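Local coordinates for CREG-like beta-barrel domain-containing protein (Agrobacterium tumefaciens, PDB 3DNH) that is of unknown function but has a CREG-like beta-barrel of the FMN-binding split-barrel type, related to pyridoxamine 5'-phosphate oxidase, and may bind a flavin or similar cofactor, at residues 30-35 against 105-110; 44-49 against 87-92; 114-119 against 144-149; 205-210 against 231-236; 220-225 against 238-243. All coordinates share one frame; numbering follows the deposited sequence. Where two conformers were deposited one is given.

Contact 1 of 5, residues 30-35 against 105-110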
# COMPACT_ATOMS: atom_id res chain seq x y z
N ARG A 30 -5.90 -17.63 -10.45
CA ARG A 30 -4.52 -17.99 -10.14
C ARG A 30 -3.66 -16.77 -9.79
O ARG A 30 -3.00 -16.75 -8.74
CB ARG A 30 -3.94 -18.83 -11.29
CG ARG A 30 -2.44 -18.98 -11.24
CD ARG A 30 -1.89 -19.55 -9.90
NE ARG A 30 -0.83 -20.49 -10.26
CZ ARG A 30 0.44 -20.18 -10.48
NH1 ARG A 30 0.88 -18.94 -10.31
NH2 ARG A 30 1.28 -21.12 -10.83
N VAL A 31 -3.70 -15.73 -10.61
CA VAL A 31 -3.00 -14.47 -10.28
C VAL A 31 -3.47 -13.93 -8.92
O VAL A 31 -2.66 -13.48 -8.09
CB VAL A 31 -3.21 -13.39 -11.39
CG1 VAL A 31 -2.73 -12.03 -10.92
CG2 VAL A 31 -2.48 -13.77 -12.66
N ALA A 32 -4.79 -13.96 -8.68
CA ALA A 32 -5.36 -13.57 -7.40
C ALA A 32 -4.86 -14.36 -6.20
O ALA A 32 -4.51 -13.78 -5.19
CB ALA A 32 -6.92 -13.64 -7.47
N ARG A 33 -4.82 -15.69 -6.32
CA ARG A 33 -4.40 -16.56 -5.23
C ARG A 33 -2.91 -16.37 -4.96
O ARG A 33 -2.46 -16.49 -3.82
CB ARG A 33 -4.77 -18.02 -5.51
CG ARG A 33 -6.25 -18.29 -5.20
CD ARG A 33 -6.64 -19.75 -5.41
NE ARG A 33 -6.21 -20.56 -4.27
CZ ARG A 33 -6.04 -21.87 -4.35
NH1 ARG A 33 -6.32 -22.47 -5.49
NH2 ARG A 33 -5.63 -22.56 -3.28
N ASP A 34 -2.16 -16.04 -6.00
CA ASP A 34 -0.74 -15.76 -5.85
C ASP A 34 -0.50 -14.47 -5.11
O ASP A 34 0.32 -14.42 -4.20
CB ASP A 34 -0.03 -15.71 -7.20
CG ASP A 34 1.42 -16.13 -7.10
OD1 ASP A 34 1.70 -17.20 -6.51
OD2 ASP A 34 2.29 -15.39 -7.64
N VAL A 35 -1.25 -13.43 -5.46
CA VAL A 35 -1.18 -12.15 -4.72
C VAL A 35 -1.61 -12.35 -3.29
O VAL A 35 -1.04 -11.74 -2.34
CB VAL A 35 -2.09 -11.05 -5.36
CG1 VAL A 35 -2.06 -9.77 -4.53
CG2 VAL A 35 -1.63 -10.76 -6.79
N PRO A 105 -0.29 -6.27 -10.10
CA PRO A 105 -1.62 -6.84 -9.87
C PRO A 105 -2.07 -6.40 -8.48
O PRO A 105 -1.26 -6.30 -7.56
CB PRO A 105 -1.39 -8.35 -9.90
CG PRO A 105 0.04 -8.51 -9.52
CD PRO A 105 0.74 -7.32 -10.16
N ARG A 106 -3.35 -6.08 -8.34
CA ARG A 106 -3.84 -5.56 -7.11
C ARG A 106 -5.12 -6.31 -6.78
O ARG A 106 -6.07 -6.31 -7.57
CB ARG A 106 -4.14 -4.06 -7.21
CG ARG A 106 -2.92 -3.19 -7.05
CD ARG A 106 -2.51 -2.55 -8.31
NE ARG A 106 -3.54 -1.67 -8.84
CZ ARG A 106 -3.71 -1.42 -10.13
NH1 ARG A 106 -4.67 -0.60 -10.49
NH2 ARG A 106 -2.91 -1.98 -11.05
N LEU A 107 -5.10 -6.99 -5.64
CA LEU A 107 -6.22 -7.78 -5.21
C LEU A 107 -7.00 -7.03 -4.13
O LEU A 107 -6.45 -6.73 -3.07
CB LEU A 107 -5.75 -9.17 -4.75
CG LEU A 107 -6.75 -10.04 -4.01
CD1 LEU A 107 -7.76 -10.59 -5.03
CD2 LEU A 107 -6.04 -11.14 -3.29
N THR A 108 -8.25 -6.70 -4.44
CA THR A 108 -9.12 -6.06 -3.44
C THR A 108 -10.11 -7.08 -2.87
O THR A 108 -10.81 -7.75 -3.62
CB THR A 108 -9.85 -4.81 -4.01
OG1 THR A 108 -8.86 -3.86 -4.42
CG2 THR A 108 -10.71 -4.17 -2.94
N LEU A 109 -10.14 -7.20 -1.54
CA LEU A 109 -11.05 -8.09 -0.84
C LEU A 109 -11.92 -7.25 0.08
O LEU A 109 -11.41 -6.51 0.91
CB LEU A 109 -10.28 -9.16 -0.05
CG LEU A 109 -9.16 -9.95 -0.78
CD1 LEU A 109 -8.37 -10.76 0.24
CD2 LEU A 109 -9.77 -10.90 -1.82
N VAL A 110 -13.24 -7.35 -0.12
CA VAL A 110 -14.20 -6.61 0.66
C VAL A 110 -14.95 -7.57 1.58
O VAL A 110 -15.37 -8.62 1.13
CB VAL A 110 -15.15 -5.82 -0.26
CG1 VAL A 110 -16.24 -5.11 0.54
CG2 VAL A 110 -14.35 -4.85 -1.13
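The helical turn 30-35 packs against the start of strand 106-110 and the proline before it, with Ala32 and Leu107 the nearest pair of alpha carbons at 6.2 Å and no hydrogen bond passing between the two backbones. Val35 sits at the middle of the contact and divides its two methyls between two partners. Its CG1, anti to the backbone N (chi1 177°), lies 3.7 Å from CB of Leu107, the two side chains sliding past each other in opposite directions. The other methyl, CG2, meets the proline ring, 3.9 Å from CG of Pro105. One turn earlier Val31 comes to the same ring at about a right angle, its CG1 4.0 Å from CB of Pro105. Leu107 then reaches Ala32 with both branches: CD1 is 4.0 Å from the CB of Ala32, and CD2 rests 3.6 Å from the carbonyl O of Ala32. Beyond the two segments, Leu93 also lies against Val35, while Val154 and Ile156 lie against Leu107, which places this helix face on the barrel wall. Van der Waals packing joins helix and strand, with no hydrogen bond across the two segments to fix their register, so the contact rests on how Val31, Ala32 and Val35 fit Pro105 and Leu107 in a largely buried place.

Contact 2 of 5, residues 44-49 against 87-92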
# COMPACT_ATOMS: atom_id res chain seq x y z
N LEU A 44 -5.78 -1.05 4.20
CA LEU A 44 -6.92 -1.45 5.00
C LEU A 44 -7.78 -0.20 5.09
O LEU A 44 -7.29 0.87 5.53
CB LEU A 44 -6.46 -1.76 6.44
CG LEU A 44 -7.30 -2.62 7.40
CD1 LEU A 44 -7.17 -2.15 8.87
CD2 LEU A 44 -8.76 -2.88 7.00
N ALA A 45 -9.04 -0.36 4.71
CA ALA A 45 -10.03 0.68 4.83
C ALA A 45 -11.13 0.29 5.81
O ALA A 45 -11.61 -0.86 5.85
CB ALA A 45 -10.63 1.03 3.45
N THR A 46 -11.57 1.30 6.55
CA THR A 46 -12.42 1.16 7.69
C THR A 46 -13.40 2.35 7.54
O THR A 46 -13.18 3.25 6.72
CB THR A 46 -11.38 1.23 8.83
OG1 THR A 46 -11.19 -0.02 9.52
CG2 THR A 46 -11.29 2.46 9.61
N LEU A 47 -14.51 2.33 8.29
CA LEU A 47 -15.49 3.43 8.19
C LEU A 47 -15.54 4.27 9.46
O LEU A 47 -15.61 3.74 10.58
CB LEU A 47 -16.90 2.90 7.86
CG LEU A 47 -17.18 2.16 6.53
CD1 LEU A 47 -18.60 1.55 6.55
CD2 LEU A 47 -17.02 3.07 5.30
N ASP A 48 -15.54 5.58 9.29
CA ASP A 48 -15.68 6.46 10.42
C ASP A 48 -17.13 6.44 10.92
O ASP A 48 -18.08 6.60 10.14
CB ASP A 48 -15.22 7.86 10.09
CG ASP A 48 -15.12 8.73 11.33
OD1 ASP A 48 -16.18 9.22 11.79
OD2 ASP A 48 -14.00 8.90 11.84
N PRO A 49 -17.31 6.22 12.24
CA PRO A 49 -18.67 6.11 12.81
C PRO A 49 -19.55 7.36 12.77
O PRO A 49 -20.77 7.23 12.89
CB PRO A 49 -18.42 5.68 14.25
CG PRO A 49 -17.02 5.99 14.53
CD PRO A 49 -16.26 5.97 13.24
N ALA A 87 -17.97 -3.32 11.36
CA ALA A 87 -16.96 -4.31 10.94
C ALA A 87 -16.70 -4.36 9.43
O ALA A 87 -15.84 -5.10 9.00
CB ALA A 87 -17.31 -5.73 11.49
N ARG A 88 -17.45 -3.60 8.63
CA ARG A 88 -17.25 -3.59 7.17
C ARG A 88 -15.91 -2.95 6.82
O ARG A 88 -15.61 -1.80 7.21
CB ARG A 88 -18.39 -2.85 6.46
CG ARG A 88 -19.72 -3.55 6.63
CD ARG A 88 -20.80 -2.79 5.92
NE ARG A 88 -21.08 -1.53 6.58
CZ ARG A 88 -21.93 -0.61 6.12
NH1 ARG A 88 -22.12 0.49 6.81
NH2 ARG A 88 -22.58 -0.79 4.97
N ILE A 89 -15.07 -3.73 6.13
CA ILE A 89 -13.70 -3.30 5.76
C ILE A 89 -13.39 -3.67 4.31
O ILE A 89 -14.10 -4.48 3.70
CB ILE A 89 -12.59 -3.93 6.68
CG1 ILE A 89 -12.50 -5.47 6.59
CG2 ILE A 89 -12.82 -3.50 8.16
CD1 ILE A 89 -11.13 -6.04 7.16
N SER A 90 -12.32 -3.07 3.78
CA SER A 90 -11.76 -3.48 2.50
C SER A 90 -10.23 -3.55 2.63
O SER A 90 -9.64 -2.73 3.33
CB SER A 90 -12.15 -2.50 1.39
OG SER A 90 -11.63 -2.91 0.12
N VAL A 91 -9.60 -4.52 1.96
CA VAL A 91 -8.12 -4.57 1.92
C VAL A 91 -7.65 -4.67 0.49
O VAL A 91 -8.36 -5.24 -0.34
CB VAL A 91 -7.51 -5.76 2.74
CG1 VAL A 91 -7.90 -5.68 4.18
CG2 VAL A 91 -7.96 -7.11 2.16
N THR A 92 -6.51 -4.07 0.19
CA THR A 92 -5.89 -4.28 -1.11
C THR A 92 -4.52 -4.84 -0.85
O THR A 92 -3.72 -4.26 -0.14
CB THR A 92 -5.85 -3.03 -1.99
OG1 THR A 92 -7.20 -2.61 -2.22
CG2 THR A 92 -5.14 -3.32 -3.39
O HOH W 1 -15.12 -0.10 9.58
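Leu44 turns its CG anti to the backbone N (chi1 -160°), and its CD2 comes 4.0 Å from CD1 of Ile89, whose CG1 stands between the backbone N and the carbonyl carbon (chi1 64°). The same Leu44 CD2 is also 4.1 Å from CG1 of Val91, so one methyl touches two neighbours on the face that carries Leu44 and Val91. The backbones run antiparallel, the strand axes 4.7 Å apart at closest approach. Ala45 and Ser90 form a hydrogen-bonded pair: Ala45 N donates to Ser90 O at 2.8 Å, nearly in line with the carbonyl, and Ser90 N returns a bond of 3.1 Å to Ala45 O, tilted from the carbonyl plane. These strands, 41-47 and 88-93, meet where the six-stranded antiparallel sheet closes into a barrel, as in the FMN-binding split-barrel family. Further along the strands separate, and a water takes over, accepting from Leu47 N and donating to Arg88 O at 3.0 Å. There Leu47 CD1 lies 3.7 Å from NH1 of Arg88, at an oblique approach to a guanidinium whose charge is met by Asp86. The opposite face, with Ala45 and Ser90, belongs to the dimer: Ser90 OG hydrogen-bonds Thr56 of the second subunit, and Leu47 packs on Leu47 of that subunit. Thr46 OG1 is buried without a polar partner, 4.1 Å from CG2 of Ile89.

Contact 3 of 5, residues 114-119 against 144-149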
# COMPACT_ATOMS: atom_id res chain seq x y z
N ASP A 114 -13.64 -9.87 11.47
CA ASP A 114 -14.08 -10.70 12.56
C ASP A 114 -12.94 -10.80 13.57
O ASP A 114 -11.83 -11.25 13.25
CB ASP A 114 -14.40 -12.11 12.06
CG ASP A 114 -15.72 -12.20 11.31
OD1 ASP A 114 -16.67 -11.47 11.65
OD2 ASP A 114 -15.83 -13.03 10.38
N ARG A 115 -13.22 -10.46 14.80
CA ARG A 115 -12.25 -10.63 15.85
C ARG A 115 -11.93 -12.12 16.12
O ARG A 115 -12.84 -12.95 16.30
CB ARG A 115 -12.76 -9.92 17.10
CG ARG A 115 -11.67 -9.52 18.01
CD ARG A 115 -11.13 -8.13 17.75
NE ARG A 115 -10.57 -7.75 19.04
CZ ARG A 115 -11.23 -7.08 19.97
NH1 ARG A 115 -12.44 -6.61 19.73
NH2 ARG A 115 -10.65 -6.84 21.13
N ILE A 116 -10.65 -12.47 16.07
CA ILE A 116 -10.22 -13.81 16.39
C ILE A 116 -10.39 -14.04 17.91
O ILE A 116 -9.89 -13.25 18.71
CB ILE A 116 -8.76 -14.04 15.93
CG1 ILE A 116 -8.70 -14.07 14.38
CG2 ILE A 116 -8.18 -15.33 16.52
CD1 ILE A 116 -7.32 -14.26 13.81
N GLY A 117 -11.14 -15.08 18.29
CA GLY A 117 -11.38 -15.45 19.70
C GLY A 117 -10.13 -15.82 20.50
O GLY A 117 -9.14 -16.27 19.93
N PRO A 118 -10.16 -15.60 21.84
CA PRO A 118 -9.06 -15.81 22.81
C PRO A 118 -8.25 -17.10 22.60
O PRO A 118 -7.01 -17.06 22.61
CB PRO A 118 -9.79 -15.87 24.16
CG PRO A 118 -11.08 -15.15 23.97
CD PRO A 118 -11.37 -15.05 22.49
N ASP A 119 -8.94 -18.23 22.40
CA ASP A 119 -8.25 -19.54 22.28
C ASP A 119 -7.26 -19.64 21.12
O ASP A 119 -6.28 -20.38 21.20
CB ASP A 119 -9.24 -20.72 22.23
CG ASP A 119 -10.09 -20.86 23.50
OD1 ASP A 119 -10.98 -21.73 23.50
OD2 ASP A 119 -9.89 -20.12 24.50
N THR A 144 -3.18 -5.41 22.15
CA THR A 144 -3.04 -5.98 20.81
C THR A 144 -4.39 -6.62 20.44
O THR A 144 -4.98 -7.33 21.25
CB THR A 144 -1.83 -7.00 20.68
OG1 THR A 144 -2.15 -8.28 21.25
CG2 THR A 144 -0.59 -6.50 21.35
N ARG A 145 -4.89 -6.33 19.23
CA ARG A 145 -6.16 -6.90 18.71
C ARG A 145 -5.92 -7.69 17.42
O ARG A 145 -5.18 -7.26 16.55
CB ARG A 145 -7.20 -5.82 18.46
CG ARG A 145 -7.71 -5.16 19.74
CD ARG A 145 -8.99 -4.41 19.54
NE ARG A 145 -9.29 -3.67 20.77
CZ ARG A 145 -10.11 -2.63 20.84
NH1 ARG A 145 -10.76 -2.21 19.75
NH2 ARG A 145 -10.29 -2.01 21.99
N LEU A 146 -6.58 -8.83 17.31
CA LEU A 146 -6.35 -9.77 16.23
C LEU A 146 -7.65 -10.00 15.44
O LEU A 146 -8.68 -10.29 16.03
CB LEU A 146 -5.91 -11.05 16.88
CG LEU A 146 -4.94 -12.00 16.22
CD1 LEU A 146 -4.24 -11.41 15.00
CD2 LEU A 146 -3.96 -12.40 17.34
N TYR A 147 -7.59 -9.90 14.11
CA TYR A 147 -8.82 -9.98 13.28
C TYR A 147 -8.60 -10.89 12.09
O TYR A 147 -7.53 -10.90 11.57
CB TYR A 147 -9.12 -8.63 12.68
CG TYR A 147 -9.20 -7.48 13.64
CD1 TYR A 147 -10.44 -7.00 14.09
CD2 TYR A 147 -8.04 -6.81 14.03
CE1 TYR A 147 -10.51 -5.90 14.95
CE2 TYR A 147 -8.10 -5.77 14.87
CZ TYR A 147 -9.33 -5.30 15.33
OH TYR A 147 -9.33 -4.23 16.15
N ARG A 148 -9.62 -11.61 11.62
CA ARG A 148 -9.49 -12.18 10.28
C ARG A 148 -10.55 -11.60 9.34
O ARG A 148 -11.64 -11.16 9.77
CB ARG A 148 -9.44 -13.74 10.28
CG ARG A 148 -10.63 -14.37 10.91
CD ARG A 148 -10.70 -15.90 10.69
NE ARG A 148 -9.70 -16.64 11.43
CZ ARG A 148 -9.87 -17.14 12.66
NH1 ARG A 148 -11.00 -16.96 13.34
NH2 ARG A 148 -8.88 -17.79 13.24
N LEU A 149 -10.18 -11.54 8.07
CA LEU A 149 -11.06 -11.03 7.05
C LEU A 149 -12.07 -12.12 6.72
O LEU A 149 -11.68 -13.24 6.38
CB LEU A 149 -10.27 -10.60 5.80
CG LEU A 149 -11.14 -10.15 4.63
CD1 LEU A 149 -12.02 -8.96 4.96
CD2 LEU A 149 -10.25 -9.87 3.42
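Three backbone hydrogen bonds join the segments. Asp114 and Arg148 exchange a pair, Asp114 N to Arg148 O at 2.9 Å and Arg148 N to Asp114 O at 2.8 Å, while Ile116 N reaches Leu146 O at 2.9 Å from well outside the carbonyl plane, tilted by 35°. Between them Arg115 faces Tyr147 in a non-hydrogen-bonded pair. The apolar pair proper is Ile116 CD1 with CG of Leu146, 4.1 Å apart. Alkyl groups against flat groups are a further kind. Ile116 CG1 lies 3.7 Å above the centre of the Arg148 guanidinium, on one face; in Arg148 chi1 (58°) sets CG between the backbone N and the carbonyl carbon, and a bend at chi3 sets NE. Arg145 CD covers one face of the Arg115 guanidinium, 3.3 Å from NH2 of Arg115, and Arg115 CD is 3.6 Å from CE1 of Tyr147. Among charged atoms, NH2 of Arg115 and NE of Arg145, both donors, stand 3.5 Å apart without a hydrogen bond, the guanidinium planes 27° apart. Glu84, in a salt bridge with Arg115 NH1 and a long, weak ion pair with Arg145, probably offsets their repulsion. Arg148 has its own acids in Glu64 and Glu120, and Asp114 pairs with Arg150. This is an antiparallel ladder between neighbouring barrel strands, 106-115 and 144-157, ending where the first strand turns off toward helix 121-131.

Contact 4 of 5, residues 205-210 against 231-236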
# COMPACT_ATOMS: atom_id res chain seq x y z
N VAL A 205 13.07 -20.76 -4.59
CA VAL A 205 13.61 -20.54 -5.94
C VAL A 205 12.74 -21.23 -7.00
O VAL A 205 12.42 -20.62 -8.00
CB VAL A 205 15.15 -20.82 -6.07
CG1 VAL A 205 15.94 -20.08 -4.98
CG2 VAL A 205 15.44 -22.29 -6.01
N LEU A 206 12.32 -22.49 -6.76
CA LEU A 206 11.30 -23.18 -7.60
C LEU A 206 10.01 -22.37 -7.77
O LEU A 206 9.37 -22.41 -8.82
CB LEU A 206 10.89 -24.53 -6.98
CG LEU A 206 11.46 -25.91 -7.31
CD1 LEU A 206 12.37 -26.40 -6.26
CD2 LEU A 206 10.28 -26.89 -7.43
N ALA A 207 9.62 -21.67 -6.71
CA ALA A 207 8.45 -20.82 -6.71
C ALA A 207 8.61 -19.52 -7.53
O ALA A 207 7.63 -18.80 -7.74
CB ALA A 207 8.10 -20.50 -5.28
N GLY A 208 9.85 -19.24 -7.95
CA GLY A 208 10.21 -18.06 -8.73
C GLY A 208 10.89 -16.96 -7.92
O GLY A 208 11.08 -15.87 -8.42
N ALA A 209 11.24 -17.24 -6.66
CA ALA A 209 11.84 -16.22 -5.78
C ALA A 209 13.38 -16.21 -5.78
O ALA A 209 14.02 -17.02 -6.44
CB ALA A 209 11.32 -16.38 -4.35
N LYS A 210 13.96 -15.26 -5.05
CA LYS A 210 15.42 -15.14 -4.96
C LYS A 210 15.95 -15.84 -3.72
O LYS A 210 15.35 -15.77 -2.65
CB LYS A 210 15.85 -13.67 -4.94
CG LYS A 210 16.32 -13.10 -6.29
CD LYS A 210 15.26 -12.27 -7.01
CE LYS A 210 15.04 -10.87 -6.38
NZ LYS A 210 14.26 -10.91 -5.08
N ASP A 231 11.01 -11.00 1.47
CA ASP A 231 10.08 -11.56 0.48
C ASP A 231 9.16 -12.70 0.94
O ASP A 231 9.38 -13.32 1.97
CB ASP A 231 10.85 -11.99 -0.77
CG ASP A 231 10.08 -11.74 -2.07
OD1 ASP A 231 10.71 -11.94 -3.14
OD2 ASP A 231 8.87 -11.35 -2.04
N LEU A 232 8.12 -12.97 0.16
CA LEU A 232 7.22 -14.11 0.37
C LEU A 232 7.17 -14.88 -0.95
O LEU A 232 7.23 -14.25 -2.04
CB LEU A 232 5.79 -13.66 0.77
CG LEU A 232 5.59 -12.81 2.03
CD1 LEU A 232 4.14 -12.33 2.14
CD2 LEU A 232 6.03 -13.56 3.31
N ALA A 233 7.01 -16.20 -0.84
CA ALA A 233 6.86 -17.08 -2.01
C ALA A 233 5.74 -18.10 -1.77
O ALA A 233 5.38 -18.41 -0.60
CB ALA A 233 8.19 -17.81 -2.32
N ARG A 234 5.16 -18.56 -2.88
CA ARG A 234 4.24 -19.69 -2.86
C ARG A 234 4.60 -20.67 -3.97
O ARG A 234 4.59 -20.31 -5.15
CB ARG A 234 2.75 -19.27 -2.98
CG ARG A 234 1.87 -20.53 -2.86
CD ARG A 234 0.44 -20.23 -2.79
NE ARG A 234 -0.43 -21.41 -2.75
CZ ARG A 234 -0.64 -22.24 -1.72
NH1 ARG A 234 0.01 -22.12 -0.55
NH2 ARG A 234 -1.55 -23.22 -1.88
N LEU A 235 4.90 -21.90 -3.58
CA LEU A 235 5.17 -22.99 -4.57
C LEU A 235 3.88 -23.77 -4.77
O LEU A 235 3.37 -24.34 -3.82
CB LEU A 235 6.28 -23.93 -4.07
CG LEU A 235 6.79 -25.09 -4.98
CD1 LEU A 235 7.25 -24.60 -6.31
CD2 LEU A 235 7.93 -25.88 -4.29
N TRP A 236 3.36 -23.81 -6.01
CA TRP A 236 2.16 -24.58 -6.30
C TRP A 236 2.45 -26.00 -6.68
O TRP A 236 3.33 -26.26 -7.51
CB TRP A 236 1.34 -23.91 -7.40
CG TRP A 236 0.87 -22.53 -6.98
CD1 TRP A 236 1.58 -21.34 -7.09
CD2 TRP A 236 -0.38 -22.19 -6.38
NE1 TRP A 236 0.83 -20.28 -6.64
CE2 TRP A 236 -0.38 -20.76 -6.18
CE3 TRP A 236 -1.52 -22.93 -6.01
CZ2 TRP A 236 -1.47 -20.08 -5.61
CZ3 TRP A 236 -2.63 -22.23 -5.43
CH2 TRP A 236 -2.59 -20.83 -5.24
O HOH W 2 6.19 -17.05 -5.43
O HOH W 3 5.30 -20.03 -8.16
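The Schellman motif that ends helix 199-206 lies over strand 232-236, an outer strand of the small antiparallel sheet, with the methyl of Ala207 at its centre. That CB is 3.5 Å from Arg234 O and 4.0 Å from CB of Ala233. Ala209 CB reaches the same Ala233 methyl, also at 4.0 Å, so Ala233 receives two alanines from the one turn. Gly208, with positive phi (103°), lies between these two alanines, both of which point toward the strand. Toward the end of the strand Leu235 has its CG anti to the backbone N (chi1 -176°), and chi2 (56°) then sets CD1, which lies 3.7 Å from CB of Leu206; Leu254 of helix 244-254 touches both leucines. Two waters bridge the backbones: each donates to Ala207 O, one also accepting from Arg234 N and the other donating to Arg234 O at 3.1 Å. At the far end Lys210 NZ stays 4.2 Å from OD1 of Asp231, beyond salt-bridge range.

Contact 5 of 5, residues 220-225 against 238-243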
# COMPACT_ATOMS: atom_id res chain seq x y z
N ASP A 220 -0.27 -26.67 2.46
CA ASP A 220 -1.71 -26.91 2.27
C ASP A 220 -1.91 -27.83 1.06
O ASP A 220 -0.94 -28.17 0.36
CB ASP A 220 -2.50 -25.56 2.22
CG ASP A 220 -2.08 -24.66 1.03
OD1 ASP A 220 -2.30 -25.07 -0.14
OD2 ASP A 220 -1.54 -23.54 1.25
N PRO A 221 -3.15 -28.29 0.82
CA PRO A 221 -3.28 -29.20 -0.32
C PRO A 221 -2.82 -28.68 -1.70
O PRO A 221 -2.53 -29.50 -2.59
CB PRO A 221 -4.80 -29.48 -0.34
CG PRO A 221 -5.21 -29.35 1.08
CD PRO A 221 -4.42 -28.15 1.57
N ASP A 222 -2.77 -27.37 -1.87
CA ASP A 222 -2.46 -26.78 -3.18
C ASP A 222 -1.00 -26.30 -3.31
O ASP A 222 -0.49 -26.05 -4.43
CB ASP A 222 -3.43 -25.62 -3.48
CG ASP A 222 -4.85 -26.09 -3.75
OD1 ASP A 222 -5.05 -27.28 -4.09
OD2 ASP A 222 -5.77 -25.26 -3.61
N GLY A 223 -0.32 -26.22 -2.18
CA GLY A 223 1.10 -25.84 -2.20
C GLY A 223 1.65 -25.38 -0.86
O GLY A 223 1.12 -25.72 0.19
N ILE A 224 2.72 -24.58 -0.92
CA ILE A 224 3.54 -24.31 0.23
C ILE A 224 3.85 -22.82 0.25
O ILE A 224 4.32 -22.26 -0.77
CB ILE A 224 4.93 -25.10 0.17
CG1 ILE A 224 4.72 -26.62 0.04
CG2 ILE A 224 5.82 -24.69 1.42
CD1 ILE A 224 6.02 -27.44 -0.40
N ASP A 225 3.64 -22.18 1.40
CA ASP A 225 3.93 -20.78 1.50
C ASP A 225 5.26 -20.72 2.15
O ASP A 225 5.52 -21.48 3.09
CB ASP A 225 2.90 -20.07 2.36
CG ASP A 225 1.59 -19.75 1.58
OD1 ASP A 225 1.50 -19.93 0.36
OD2 ASP A 225 0.67 -19.27 2.22
N ALA A 238 1.86 -29.50 -8.61
CA ALA A 238 1.29 -29.85 -9.91
C ALA A 238 -0.11 -30.48 -9.78
O ALA A 238 -0.94 -30.32 -10.65
CB ALA A 238 2.23 -30.76 -10.75
N GLU A 239 -0.34 -31.23 -8.71
CA GLU A 239 -1.68 -31.72 -8.42
C GLU A 239 -1.97 -31.65 -6.92
O GLU A 239 -1.04 -31.51 -6.13
CB GLU A 239 -1.95 -33.12 -9.03
CG GLU A 239 -1.05 -34.22 -8.54
CD GLU A 239 -1.24 -35.50 -9.33
OE1 GLU A 239 -0.47 -36.46 -9.09
OE2 GLU A 239 -2.15 -35.55 -10.19
N ARG A 240 -3.26 -31.68 -6.57
CA ARG A 240 -3.73 -31.42 -5.21
C ARG A 240 -3.22 -32.54 -4.33
O ARG A 240 -3.23 -33.69 -4.74
CB ARG A 240 -5.28 -31.39 -5.18
CG ARG A 240 -5.92 -31.23 -3.80
CD ARG A 240 -7.48 -31.34 -3.85
NE ARG A 240 -8.01 -31.55 -2.50
CZ ARG A 240 -8.18 -30.58 -1.60
NH1 ARG A 240 -7.86 -29.33 -1.89
NH2 ARG A 240 -8.63 -30.88 -0.39
N VAL A 241 -2.81 -32.21 -3.12
CA VAL A 241 -2.16 -33.19 -2.22
C VAL A 241 -3.06 -33.41 -0.98
O VAL A 241 -3.57 -32.46 -0.40
CB VAL A 241 -0.73 -32.70 -1.84
CG1 VAL A 241 -0.22 -33.41 -0.61
CG2 VAL A 241 0.22 -32.94 -3.04
N GLU A 242 -3.28 -34.67 -0.61
CA GLU A 242 -4.28 -34.94 0.46
C GLU A 242 -3.73 -35.73 1.63
O GLU A 242 -4.23 -35.66 2.76
CB GLU A 242 -5.53 -35.60 -0.14
CG GLU A 242 -6.48 -34.56 -0.74
CD GLU A 242 -7.77 -35.17 -1.21
OE1 GLU A 242 -7.84 -36.42 -1.42
OE2 GLU A 242 -8.74 -34.39 -1.38
N THR A 243 -2.63 -36.42 1.35
CA THR A 243 -2.00 -37.31 2.32
C THR A 243 -0.53 -37.04 2.41
O THR A 243 0.08 -36.36 1.56
CB THR A 243 -2.20 -38.80 1.93
OG1 THR A 243 -1.50 -39.08 0.71
CG2 THR A 243 -3.68 -39.13 1.77
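Pro221 and Arg240 lie side by side and point the same way, and here the contact is tight. CB of Pro221 sits over one face of the guanidinium, offset toward its rim and 3.4 Å from NH1 of Arg240. The same CB is 3.2 Å from the carbonyl O of Val241, a buried oxygen with no polar partner. One backbone bond holds the pair of segments, Val241 N to Pro221 O at 2.8 Å, lying in the carbonyl plane on a lone pair. Pro221 belongs to the tight turn of the beta hairpin of strands 215-220 and 223-227, where Asp220 makes an Asx turn: its OD1 accepts from Asp222 N at 2.9 Å. Met183 and Leu176 also cover Pro221, and Leu182 and Phe247 cover Val241. The guanidinium itself is well held: Arg240 runs extended from CG to NE, NE bonds OE2 of Glu242 at 3.1 Å, almost in the guanidinium plane, and NH1 donates to the carbonyl of Asp175. The loose part is on the partly exposed side, where Asp222 OD1 stays 4.1 Å from Arg240 NH1, too far for a salt bridge, with the two planes 75° apart; the other carboxylate oxygen, OD2, pairs with Arg33.

In the fold
Contacts 1, 2 and 3 involve the closed six-stranded barrel, and contacts 4 and 5 the three-stranded sheet that follows it in the chain. Contact 2 falls within the span bridged by contact 1; contact 3 comes next, and contacts 4 and 5 interleave. Strand 106-115 serves contacts 1 and 3, whose centres are about 22 Å apart, and strand 88-93 beside it carries contact 2. Contacts 4 and 5 lie about 15 Å apart (centres), joined by Arg234 with Asp220 and Asp225. Helix 28-38 connects the two parts: contact 1 touches contact 4 through Trp236 and contact 5 through Asp222. Contacts 1 and 2 also reach the second subunit, so the barrel wall they build also forms part of the dimer interface.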